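Local coordinates for protein transaminase (Arthrobacter sp., PDB 5G2Q) that probably catalyses the transfer of amino groups between amino and carbonyl compounds, with pyridoxal 5'-phosphate as its cofactor, at residues T127-A132 and L265-E270; E145-G150 and I235-Q240; D269-G274 and I293-K298. All coordinates share one frame; numbering follows the deposited sequence.

All three contacts reach one adduct of the cofactor with alanine, contact 1 only through Asp-269, and share the large mixed sheet, in which strands 231-236, 265-269 and 293-296 lie side by side. Contact 1 backs the middle strand with helix 121-136. Contacts 2 and 3 are built at the cofactor ends of the strands, with centres about 10 Å apart. Contacts 1 and 3 share Asp-269 and Glu-270, and Ser-268 N lies 2.9 Å from Ile-293 O, a probable hydrogen bond. Asp-269 also joins contact 2, its OD2 lying 2.6 Å from His-149 ND1 and its N 2.8 Å from Thr-236 O. His-149 is thus a second-shell partner of the aspartate that meets the pyridine nitrogen.

Contact 1. Residues T127-A132 and L265-E270; sequences TALNIA and LWISDE. With PDA (2-[(3-hydroxy-2-methyl-5-phosphonooxymethyl-pyridin-4-ylmethyl)-amino]-propionic acid), chain R.
Apolar helix-on-sheet packing joins Ala-128, Leu-129 and Ala-132 of helix 121-136 to Leu-265 and Ile-267 of strand 265-269, inside the alpha/beta core of the large domain. The helix segment runs antiparallel to the strand, at 174°, with the two axes 10.3 Å apart at their nearest. Ala-128 and Ala-132, one helical turn apart, turn their methyls to the sheet, and alanine suits both places because a small side chain lets the helix backbone settle close to the branched residues of the strand.

Ile-267 is the centre of the interface. Its CG1 lies anti to the carbonyl carbon, beside the backbone N (chi1 -59°), and the extended second torsion carries CD1 to the helix. There CD1 lies 4.1 Å from Ala-132 CB, meets the carbonyl oxygen of Ala-128 at a similar range, and touches the tip of Leu-129, whose CD2 is 4.5 Å away. The other branch, CG2, faces Ala-128 CB at 4.3 Å. Leu-265 CD1 fits closer still, 3.7 Å from Ala-132 CB.

The strand's other face carries Trp-266 and Ser-268, with Ser-268 CB over the indole near its rim. Ser-268 OG bonds Glu-270 OE2 at 2.9 Å on its anti side, tilted about 31° out of the carboxylate plane, and Tyr-284 N is a second partner of that oxygen.

Trp-266 packs on helix 251-262, so the sheet is covered on both faces. Ala-233 of strand 231-236 and Ile-293 of strand 293-296 flank Ile-267, while Thr-127, Asn-130 and Ile-131 of the helix face the second subunit.

Contact 2. Residues E145-G150 and I235-Q240; sequences EHDYHG and ITEVSQ. With PDA (2-[(3-hydroxy-2-methyl-5-phosphonooxymethyl-pyridin-4-ylmethyl)-amino]-propionic acid), chain R.
Hydrogen bonds from the amide of Gln-240 hold the 145-150 loop to the segment 235-240. The extended glutamine presents NE2 to Glu-145 O at 2.8 Å. A much straighter bond (N-H...O 170°) runs from NE2 to the anti lone pair of Asp-147 OD1 at 3.0 Å, both acceptors lying near the amide plane. Its OE1 takes bonds from Thr-245 OG1 and from a water shared with His-146 ND1. A leucine in place of Gln-240 would probably leave Glu-145 O and Asp-147 OD1 without this donor and the loop freer to shift.

Tyr-148 N reaches Glu-237 OE2 at 3.0 Å from above the carboxylate plane, while Gly-241 N bonds OE1.

Among charges, Asp-147 OD1 and Glu-237 OE2 stand 3.8 Å apart with their planes nearly perpendicular; Arg-144, salt-bridged to OD1, may ease the repulsion.

The apolar part is a CH-pi contact, Ile-235 CG1 lying 3.9 Å from the centroid of the His-149 ring, over its face. NE2 of the same ring points to Asp-147 OD2, a hydrogen bond modelled doubtfully short.

His-149 O lies 3.2 Å from PDA C6, and Tyr-148 CD2 and CE2 lie near PDA N: this is the cofactor pocket of a class-III aminotransferase.

Contact 3. Residues D269-G274 and I293-K298; sequences DEVLTG and IITMGK. With PDA (2-[(3-hydroxy-2-methyl-5-phosphonooxymethyl-pyridin-4-ylmethyl)-amino]-propionic acid), chain R.
Asp-269 has CG anti to its backbone nitrogen (chi1 -176°), which carries the carboxylate toward the cofactor, while Thr-295 tucks OG1 between its N and carbonyl carbon (chi1 54°). Thr-295 OG1 thereby donates to Asp-269 OD1 at 2.8 Å from well above the carboxylate plane. From the opposite face Val-271 N, 3.2 Å from the same OD1, closes an Asx turn. Two donors fix the rotation of the carboxylate, whose OD2 stands 2.8 Å from PDA N1 and is also bonded to His-149. Val-271 puts its compact CB over the pyridine face, 3.6 Å from PDA N1.

An aspartate at the pyridine nitrogen and a lysine beside C4A are hallmarks of fold-type I pyridoxal enzymes, and Lys-298 is probably the Schiff-base lysine. Here the aspartate ends strand 265-269 and the lysine lies two residues past the parallel strand 293-296; a bridge pairs Asp-269 with Thr-295.

Gly-297 lies against Val-271 CG1, where a beta carbon would be tight. Beyond it the Lys-298 chain crosses Val-271 at about a right angle. A bend at its last torsion (-58°) brings NZ close to PDA CA, a modelled 2.9 Å; Leu-59 O and Thr-330 OG1 of the second subunit bond NZ.

Contact 1. Residues T127-A132 and L265-E270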
loop_
_atom_site.group_PDB
_atom_site.type_symbol
_atom_site.label_atom_id
_atom_site.label_comp_id
_atom_site.label_asym_id
_atom_site.label_seq_id
_atom_site.Cartn_x
_atom_site.Cartn_y
_atom_site.Cartn_z
ATOM N N THR F 127 -15.470 10.853 -4.203
ATOM C CA THR F 127 -15.261 12.292 -4.401
ATOM C C THR F 127 -14.843 13.014 -3.121
ATOM O O THR F 127 -13.903 13.817 -3.117
ATOM C CB THR F 127 -16.517 12.999 -4.987
ATOM O OG1 THR F 127 -16.958 12.322 -6.172
ATOM C CG2 THR F 127 -16.180 14.434 -5.356
ATOM N N ALA F 128 -15.607 12.757 -2.062
ATOM C CA ALA F 128 -15.389 13.323 -0.744
ATOM C C ALA F 128 -14.017 12.933 -0.245
ATOM O O ALA F 128 -13.334 13.769 0.307
ATOM C CB ALA F 128 -16.459 12.835 0.221
ATOM N N LEU F 129 -13.620 11.670 -0.439
ATOM C CA LEU F 129 -12.337 11.201 0.060
ATOM C C LEU F 129 -11.273 11.961 -0.682
ATOM O O LEU F 129 -10.320 12.434 -0.054
ATOM C CB LEU F 129 -12.134 9.697 -0.150
ATOM C CG LEU F 129 -13.042 8.676 0.548
ATOM C CD1 LEU F 129 -12.476 7.271 0.367
ATOM C CD2 LEU F 129 -13.203 9.019 2.012
ATOM N N ASN F 130 -11.460 12.115 -2.003
ATOM C CA ASN F 130 -10.493 12.861 -2.855
ATOM C C ASN F 130 -10.309 14.307 -2.387
ATOM O O ASN F 130 -9.174 14.782 -2.189
ATOM C CB ASN F 130 -10.905 12.853 -4.337
ATOM C CG ASN F 130 -10.726 11.499 -5.000
ATOM O OD1 ASN F 130 -10.153 10.598 -4.431
ATOM N ND2 ASN F 130 -11.247 11.354 -6.203
ATOM N N ILE F 131 -11.442 14.987 -2.212
ATOM C CA ILE F 131 -11.507 16.385 -1.776
ATOM C C ILE F 131 -10.812 16.631 -0.423
ATOM O O ILE F 131 -10.026 17.573 -0.287
ATOM C CB ILE F 131 -12.982 16.895 -1.775
ATOM C CG1 ILE F 131 -13.521 16.995 -3.215
ATOM C CG2 ILE F 131 -13.111 18.211 -1.018
ATOM C CD1 ILE F 131 -14.977 17.438 -3.404
ATOM N N ALA F 132 -11.087 15.781 0.564
ATOM C CA ALA F 132 -10.547 15.973 1.915
ATOM C C ALA F 132 -9.056 15.822 1.924
ATOM O O ALA F 132 -8.349 16.637 2.505
ATOM C CB ALA F 132 -11.200 15.019 2.943
ATOM N N LEU F 265 -10.960 17.134 9.269
ATOM C CA LEU F 265 -12.273 17.315 8.679
ATOM C C LEU F 265 -13.276 16.284 9.146
ATOM O O LEU F 265 -12.893 15.193 9.556
ATOM C CB LEU F 265 -12.184 17.266 7.151
ATOM C CG LEU F 265 -11.342 18.350 6.496
ATOM C CD1 LEU F 265 -11.340 18.064 5.016
ATOM C CD2 LEU F 265 -11.834 19.756 6.791
ATOM N N TRP F 266 -14.558 16.613 9.100
ATOM C CA TRP F 266 -15.532 15.588 9.363
ATOM C C TRP F 266 -16.378 15.412 8.156
ATOM O O TRP F 266 -16.999 16.366 7.671
ATOM C CB TRP F 266 -16.367 15.870 10.635
ATOM C CG TRP F 266 -17.539 14.909 10.801
ATOM C CD1 TRP F 266 -17.543 13.566 10.541
ATOM C CD2 TRP F 266 -18.857 15.229 11.238
ATOM N NE1 TRP F 266 -18.781 13.038 10.780
ATOM C CE2 TRP F 266 -19.610 14.040 11.202
ATOM C CE3 TRP F 266 -19.477 16.403 11.645
ATOM C CZ2 TRP F 266 -20.963 13.990 11.573
ATOM C CZ3 TRP F 266 -20.823 16.355 12.003
ATOM C CH2 TRP F 266 -21.547 15.152 11.975
ATOM N N ILE F 267 -16.382 14.189 7.632
ATOM C CA ILE F 267 -17.293 13.850 6.529
ATOM C C ILE F 267 -18.500 13.078 7.131
ATOM O O ILE F 267 -18.324 12.014 7.721
ATOM C CB ILE F 267 -16.604 12.986 5.447
ATOM C CG1 ILE F 267 -15.391 13.691 4.856
ATOM C CG2 ILE F 267 -17.593 12.563 4.370
ATOM C CD1 ILE F 267 -14.473 12.762 4.087
ATOM N N SER F 268 -19.709 13.626 6.996
ATOM C CA SER F 268 -20.931 12.884 7.339
ATOM C C SER F 268 -21.403 12.127 6.101
ATOM O O SER F 268 -21.864 12.732 5.131
ATOM C CB SER F 268 -22.035 13.826 7.865
ATOM O OG SER F 268 -23.151 13.097 8.308
ATOM N N ASP F 269 -21.258 10.806 6.105
ATOM C CA ASP F 269 -21.807 10.016 5.007
ATOM C C ASP F 269 -23.352 9.911 5.102
ATOM O O ASP F 269 -23.899 9.092 5.832
ATOM C CB ASP F 269 -21.117 8.652 4.936
ATOM C CG ASP F 269 -21.583 7.831 3.762
ATOM O OD1 ASP F 269 -22.545 8.263 3.074
ATOM O OD2 ASP F 269 -20.991 6.755 3.532
ATOM N N GLU F 270 -24.052 10.774 4.374
ATOM C CA GLU F 270 -25.488 10.896 4.500
ATOM C C GLU F 270 -26.242 10.177 3.377
ATOM O O GLU F 270 -27.430 10.470 3.106
ATOM C CB GLU F 270 -25.902 12.375 4.599
ATOM C CG GLU F 270 -25.462 13.102 5.872
ATOM C CD GLU F 270 -26.389 12.844 7.071
ATOM O OE1 GLU F 270 -27.475 12.230 6.890
ATOM O OE2 GLU F 270 -26.012 13.248 8.208
HETATM N N PDA R . -25.709 1.227 0.785
HETATM N N1 PDA R . -22.734 5.217 1.924
HETATM C C2 PDA R . -23.709 4.676 2.664
HETATM C C2A PDA R . -23.865 5.167 4.078
HETATM C C3 PDA R . -24.589 3.629 2.058
HETATM O O3A PDA R . -25.613 3.084 2.784
HETATM C C4 PDA R . -24.370 3.248 0.732
HETATM C C4A PDA R . -25.233 2.206 0.108
HETATM C C5 PDA R . -23.315 3.862 0.024
HETATM C C5A PDA R . -22.960 3.522 -1.410
HETATM O OP4 PDA R . -23.992 3.971 -2.300
HETATM P P PDA R . -24.260 3.194 -3.686
HETATM O OP1 PDA R . -22.999 3.281 -4.595
HETATM O OP2 PDA R . -25.396 3.870 -4.457
HETATM O OP3 PDA R . -24.582 1.766 -3.367
HETATM C C6 PDA R . -22.530 4.836 0.640
HETATM C CA PDA R . -26.578 0.166 0.224
HETATM C CB PDA R . -25.822 -0.760 -0.730
HETATM C C PDA R . -27.457 -0.612 1.184
HETATM O O PDA R . -27.538 -1.864 1.081
HETATM O OXT PDA R . -28.114 0.010 2.055
#

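Contact 2. Residues E145-G150 and I235-Q240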
loop_
_atom_site.group_PDB
_atom_site.type_symbol
_atom_site.label_atom_id
_atom_site.label_comp_id
_atom_site.label_asym_id
_atom_site.label_seq_id
_atom_site.Cartn_x
_atom_site.Cartn_y
_atom_site.Cartn_z
ATOM N N GLU F 145 -15.125 0.736 12.506
ATOM C CA GLU F 145 -15.653 -0.632 12.592
ATOM C C GLU F 145 -17.175 -0.729 12.194
ATOM O O GLU F 145 -17.998 0.073 12.655
ATOM C CB GLU F 145 -15.340 -1.204 14.006
ATOM C CG GLU F 145 -16.109 -2.442 14.453
ATOM C CD GLU F 145 -15.698 -2.887 15.848
ATOM O OE1 GLU F 145 -15.478 -1.992 16.731
ATOM O OE2 GLU F 145 -15.578 -4.131 16.035
ATOM N N HIS F 146 -17.500 -1.694 11.325
ATOM C CA HIS F 146 -18.853 -1.903 10.762
ATOM C C HIS F 146 -19.447 -0.788 9.898
ATOM O O HIS F 146 -20.634 -0.861 9.532
ATOM C CB HIS F 146 -19.882 -2.380 11.817
ATOM C CG HIS F 146 -19.367 -3.486 12.684
ATOM N ND1 HIS F 146 -19.434 -3.452 14.063
ATOM C CD2 HIS F 146 -18.747 -4.648 12.365
ATOM C CE1 HIS F 146 -18.886 -4.551 14.555
ATOM N NE2 HIS F 146 -18.473 -5.299 13.548
ATOM N N ASP F 147 -18.662 0.242 9.578
ATOM C CA ASP F 147 -19.137 1.228 8.605
ATOM C C ASP F 147 -19.279 0.578 7.235
ATOM O O ASP F 147 -18.573 -0.350 6.910
ATOM C CB ASP F 147 -18.172 2.402 8.469
ATOM C CG ASP F 147 -18.473 3.556 9.422
ATOM O OD1 ASP F 147 -19.167 3.386 10.469
ATOM O OD2 ASP F 147 -17.945 4.653 9.114
ATOM N N TYR F 148 -20.210 1.085 6.446
ATOM C CA TYR F 148 -20.326 0.742 5.037
ATOM C C TYR F 148 -20.382 2.109 4.323
ATOM O O TYR F 148 -21.136 2.986 4.716
ATOM C CB TYR F 148 -21.573 -0.151 4.727
ATOM C CG TYR F 148 -21.606 -0.578 3.263
ATOM C CD1 TYR F 148 -20.782 -1.609 2.822
ATOM C CD2 TYR F 148 -22.400 0.098 2.306
ATOM C CE1 TYR F 148 -20.748 -1.993 1.494
ATOM C CE2 TYR F 148 -22.386 -0.287 0.962
ATOM C CZ TYR F 148 -21.555 -1.337 0.558
ATOM O OH TYR F 148 -21.469 -1.774 -0.761
ATOM N N HIS F 149 -19.537 2.318 3.328
ATOM C CA HIS F 149 -19.452 3.627 2.693
ATOM C C HIS F 149 -19.433 3.406 1.214
ATOM O O HIS F 149 -19.335 4.354 0.458
ATOM C CB HIS F 149 -18.187 4.381 3.139
ATOM C CG HIS F 149 -18.212 4.803 4.576
ATOM N ND1 HIS F 149 -19.070 5.772 5.057
ATOM C CD2 HIS F 149 -17.515 4.361 5.647
ATOM C CE1 HIS F 149 -18.879 5.928 6.355
ATOM N NE2 HIS F 149 -17.927 5.097 6.733
ATOM N N GLY F 150 -19.524 2.141 0.815
ATOM C CA GLY F 150 -19.651 1.769 -0.583
ATOM C C GLY F 150 -18.773 0.617 -1.026
ATOM O O GLY F 150 -18.080 -0.010 -0.192
ATOM N N ILE F 235 -14.602 9.875 8.371
ATOM C CA ILE F 235 -15.839 9.673 7.622
ATOM C C ILE F 235 -16.755 8.803 8.488
ATOM O O ILE F 235 -16.343 7.730 8.947
ATOM C CB ILE F 235 -15.585 9.037 6.239
ATOM C CG1 ILE F 235 -16.900 8.856 5.455
ATOM C CG2 ILE F 235 -14.884 7.699 6.356
ATOM C CD1 ILE F 235 -16.739 8.950 3.939
ATOM N N THR F 236 -17.980 9.271 8.749
ATOM C CA THR F 236 -18.889 8.509 9.611
ATOM C C THR F 236 -20.247 8.319 9.001
ATOM O O THR F 236 -20.574 8.991 8.058
ATOM C CB THR F 236 -19.105 9.152 11.002
ATOM O OG1 THR F 236 -19.770 10.412 10.853
ATOM C CG2 THR F 236 -17.793 9.315 11.751
ATOM N N GLU F 237 -21.014 7.364 9.519
ATOM C CA GLU F 237 -22.444 7.342 9.290
ATOM C C GLU F 237 -23.010 7.818 10.628
ATOM O O GLU F 237 -22.577 7.378 11.669
ATOM C CB GLU F 237 -22.965 5.922 8.970
ATOM C CG GLU F 237 -22.215 5.125 7.891
ATOM C CD GLU F 237 -22.760 3.697 7.687
ATOM O OE1 GLU F 237 -23.881 3.535 7.125
ATOM O OE2 GLU F 237 -22.063 2.720 8.059
ATOM N N VAL F 238 -23.951 8.745 10.604
ATOM C CA VAL F 238 -24.660 9.144 11.809
ATOM C C VAL F 238 -25.263 7.896 12.453
ATOM O O VAL F 238 -25.237 7.707 13.692
ATOM C CB VAL F 238 -25.745 10.174 11.455
ATOM C CG1 VAL F 238 -26.468 10.682 12.683
ATOM C CG2 VAL F 238 -25.110 11.337 10.702
ATOM N N SER F 239 -25.788 7.024 11.600
ATOM C CA SER F 239 -26.479 5.814 12.038
ATOM C C SER F 239 -26.011 4.789 11.060
ATOM O O SER F 239 -26.164 5.008 9.886
ATOM C CB SER F 239 -28.007 5.991 11.922
ATOM O OG SER F 239 -28.674 4.731 12.037
ATOM N N GLN F 240 -25.391 3.713 11.512
ATOM C CA GLN F 240 -24.832 2.749 10.571
ATOM C C GLN F 240 -25.959 2.032 9.851
ATOM O O GLN F 240 -26.862 1.443 10.478
ATOM C CB GLN F 240 -23.894 1.774 11.258
ATOM C CG GLN F 240 -22.582 2.382 11.731
ATOM C CD GLN F 240 -21.727 1.379 12.486
ATOM O OE1 GLN F 240 -22.231 0.623 13.311
ATOM N NE2 GLN F 240 -20.440 1.365 12.219
HETATM N N PDA R . -25.709 1.227 0.785
HETATM N N1 PDA R . -22.734 5.217 1.924
HETATM C C2 PDA R . -23.709 4.676 2.664
HETATM C C2A PDA R . -23.865 5.167 4.078
HETATM C C3 PDA R . -24.589 3.629 2.058
HETATM O O3A PDA R . -25.613 3.084 2.784
HETATM C C4 PDA R . -24.370 3.248 0.732
HETATM C C4A PDA R . -25.233 2.206 0.108
HETATM C C5 PDA R . -23.315 3.862 0.024
HETATM C C5A PDA R . -22.960 3.522 -1.410
HETATM O OP4 PDA R . -23.992 3.971 -2.300
HETATM P P PDA R . -24.260 3.194 -3.686
HETATM O OP1 PDA R . -22.999 3.281 -4.595
HETATM O OP2 PDA R . -25.396 3.870 -4.457
HETATM O OP3 PDA R . -24.582 1.766 -3.367
HETATM C C6 PDA R . -22.530 4.836 0.640
HETATM C CA PDA R . -26.578 0.166 0.224
HETATM C CB PDA R . -25.822 -0.760 -0.730
HETATM C C PDA R . -27.457 -0.612 1.184
HETATM O O PDA R . -27.538 -1.864 1.081
HETATM O OXT PDA R . -28.114 0.010 2.055
HETATM O O HOH W 1 -21.031 -1.224 15.200
#

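Contact 3. Residues D269-G274 and I293-K298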
loop_
_atom_site.group_PDB
_atom_site.type_symbol
_atom_site.label_atom_id
_atom_site.label_comp_id
_atom_site.label_asym_id
_atom_site.label_seq_id
_atom_site.Cartn_x
_atom_site.Cartn_y
_atom_site.Cartn_z
ATOM N N ASP F 269 -21.258 10.806 6.105
ATOM C CA ASP F 269 -21.807 10.016 5.007
ATOM C C ASP F 269 -23.352 9.911 5.102
ATOM O O ASP F 269 -23.899 9.092 5.832
ATOM C CB ASP F 269 -21.117 8.652 4.936
ATOM C CG ASP F 269 -21.583 7.831 3.762
ATOM O OD1 ASP F 269 -22.545 8.263 3.074
ATOM O OD2 ASP F 269 -20.991 6.755 3.532
ATOM N N GLU F 270 -24.052 10.774 4.374
ATOM C CA GLU F 270 -25.488 10.896 4.500
ATOM C C GLU F 270 -26.242 10.177 3.377
ATOM O O GLU F 270 -27.430 10.470 3.106
ATOM C CB GLU F 270 -25.902 12.375 4.599
ATOM C CG GLU F 270 -25.462 13.102 5.872
ATOM C CD GLU F 270 -26.389 12.844 7.071
ATOM O OE1 GLU F 270 -27.475 12.230 6.890
ATOM O OE2 GLU F 270 -26.012 13.248 8.208
ATOM N N VAL F 271 -25.569 9.225 2.725
ATOM C CA VAL F 271 -26.211 8.524 1.607
ATOM C C VAL F 271 -27.526 7.835 2.016
ATOM O O VAL F 271 -28.535 7.964 1.352
ATOM C CB VAL F 271 -25.276 7.503 0.924
ATOM C CG1 VAL F 271 -26.096 6.634 -0.045
ATOM C CG2 VAL F 271 -24.113 8.211 0.206
ATOM N N LEU F 272 -27.500 7.079 3.107
ATOM C CA LEU F 272 -28.683 6.389 3.547
ATOM C C LEU F 272 -29.497 7.279 4.481
ATOM O O LEU F 272 -30.702 7.306 4.409
ATOM C CB LEU F 272 -28.308 5.069 4.209
ATOM C CG LEU F 272 -29.401 4.049 4.575
ATOM C CD1 LEU F 272 -28.939 2.628 4.265
ATOM C CD2 LEU F 272 -29.836 4.164 6.031
ATOM N N THR F 273 -28.850 8.021 5.369
ATOM C CA THR F 273 -29.629 8.776 6.357
ATOM C C THR F 273 -30.112 10.124 5.855
ATOM O O THR F 273 -30.814 10.835 6.562
ATOM C CB THR F 273 -28.836 8.978 7.658
ATOM O OG1 THR F 273 -27.650 9.720 7.367
ATOM C CG2 THR F 273 -28.451 7.633 8.298
ATOM N N GLY F 274 -29.727 10.485 4.636
ATOM C CA GLY F 274 -30.084 11.776 4.067
ATOM C C GLY F 274 -31.511 11.848 3.566
ATOM O O GLY F 274 -32.160 10.814 3.339
ATOM N N ILE F 293 -18.093 18.106 5.086
ATOM C CA ILE F 293 -18.465 17.522 3.799
ATOM C C ILE F 293 -19.599 16.521 4.040
ATOM O O ILE F 293 -19.563 15.803 5.038
ATOM C CB ILE F 293 -17.303 16.747 3.161
ATOM C CG1 ILE F 293 -16.165 17.673 2.665
ATOM C CG2 ILE F 293 -17.779 15.930 1.974
ATOM C CD1 ILE F 293 -14.810 16.986 2.585
ATOM N N ILE F 294 -20.594 16.473 3.145
ATOM C CA ILE F 294 -21.692 15.480 3.192
ATOM C C ILE F 294 -21.625 14.627 1.912
ATOM O O ILE F 294 -21.410 15.174 0.819
ATOM C CB ILE F 294 -23.068 16.205 3.221
ATOM C CG1 ILE F 294 -23.377 16.837 4.575
ATOM C CG2 ILE F 294 -24.224 15.313 2.764
ATOM C CD1 ILE F 294 -24.489 17.874 4.461
ATOM N N THR F 295 -21.823 13.312 2.023
ATOM C CA THR F 295 -21.989 12.479 0.824
ATOM C C THR F 295 -23.449 12.071 0.692
ATOM O O THR F 295 -24.095 11.796 1.686
ATOM C CB THR F 295 -21.085 11.232 0.838
ATOM O OG1 THR F 295 -21.284 10.493 2.039
ATOM C CG2 THR F 295 -19.638 11.612 0.772
ATOM N N MET F 296 -23.965 12.048 -0.529
ATOM C CA MET F 296 -25.390 11.860 -0.800
ATOM C C MET F 296 -25.677 10.885 -1.937
ATOM O O MET F 296 -24.846 10.687 -2.838
ATOM C CB MET F 296 -26.034 13.170 -1.211
ATOM C CG MET F 296 -26.251 14.164 -0.105
ATOM S SD MET F 296 -26.482 15.718 -0.962
ATOM C CE MET F 296 -26.957 16.770 0.405
ATOM N N GLY F 297 -26.895 10.330 -1.916
ATOM C CA GLY F 297 -27.318 9.257 -2.816
ATOM C C GLY F 297 -28.721 8.800 -2.406
ATOM O O GLY F 297 -29.464 9.564 -1.783
ATOM N N LYS F 298 -29.088 7.587 -2.799
ATOM C CA LYS F 298 -30.392 7.027 -2.471
ATOM C C LYS F 298 -31.575 8.032 -2.499
ATOM O O LYS F 298 -32.195 8.319 -3.530
ATOM C CB LYS F 298 -30.290 6.363 -1.078
ATOM C CG LYS F 298 -29.477 5.078 -1.058
ATOM C CD LYS F 298 -29.343 4.540 0.367
ATOM C CE LYS F 298 -28.263 3.481 0.536
ATOM N NZ LYS F 298 -28.475 2.297 -0.350
HETATM N N PDA R . -25.709 1.227 0.785
HETATM N N1 PDA R . -22.734 5.217 1.924
HETATM C C2 PDA R . -23.709 4.676 2.664
HETATM C C2A PDA R . -23.865 5.167 4.078
HETATM C C3 PDA R . -24.589 3.629 2.058
HETATM O O3A PDA R . -25.613 3.084 2.784
HETATM C C4 PDA R . -24.370 3.248 0.732
HETATM C C4A PDA R . -25.233 2.206 0.108
HETATM C C5 PDA R . -23.315 3.862 0.024
HETATM C C5A PDA R . -22.960 3.522 -1.410
HETATM O OP4 PDA R . -23.992 3.971 -2.300
HETATM P P PDA R . -24.260 3.194 -3.686
HETATM O OP1 PDA R . -22.999 3.281 -4.595
HETATM O OP2 PDA R . -25.396 3.870 -4.457
HETATM O OP3 PDA R . -24.582 1.766 -3.367
HETATM C C6 PDA R . -22.530 4.836 0.640
HETATM C CA PDA R . -26.578 0.166 0.224
HETATM C CB PDA R . -25.822 -0.760 -0.730
HETATM C C PDA R . -27.457 -0.612 1.184
HETATM O O PDA R . -27.538 -1.864 1.081
HETATM O OXT PDA R . -28.114 0.010 2.055
#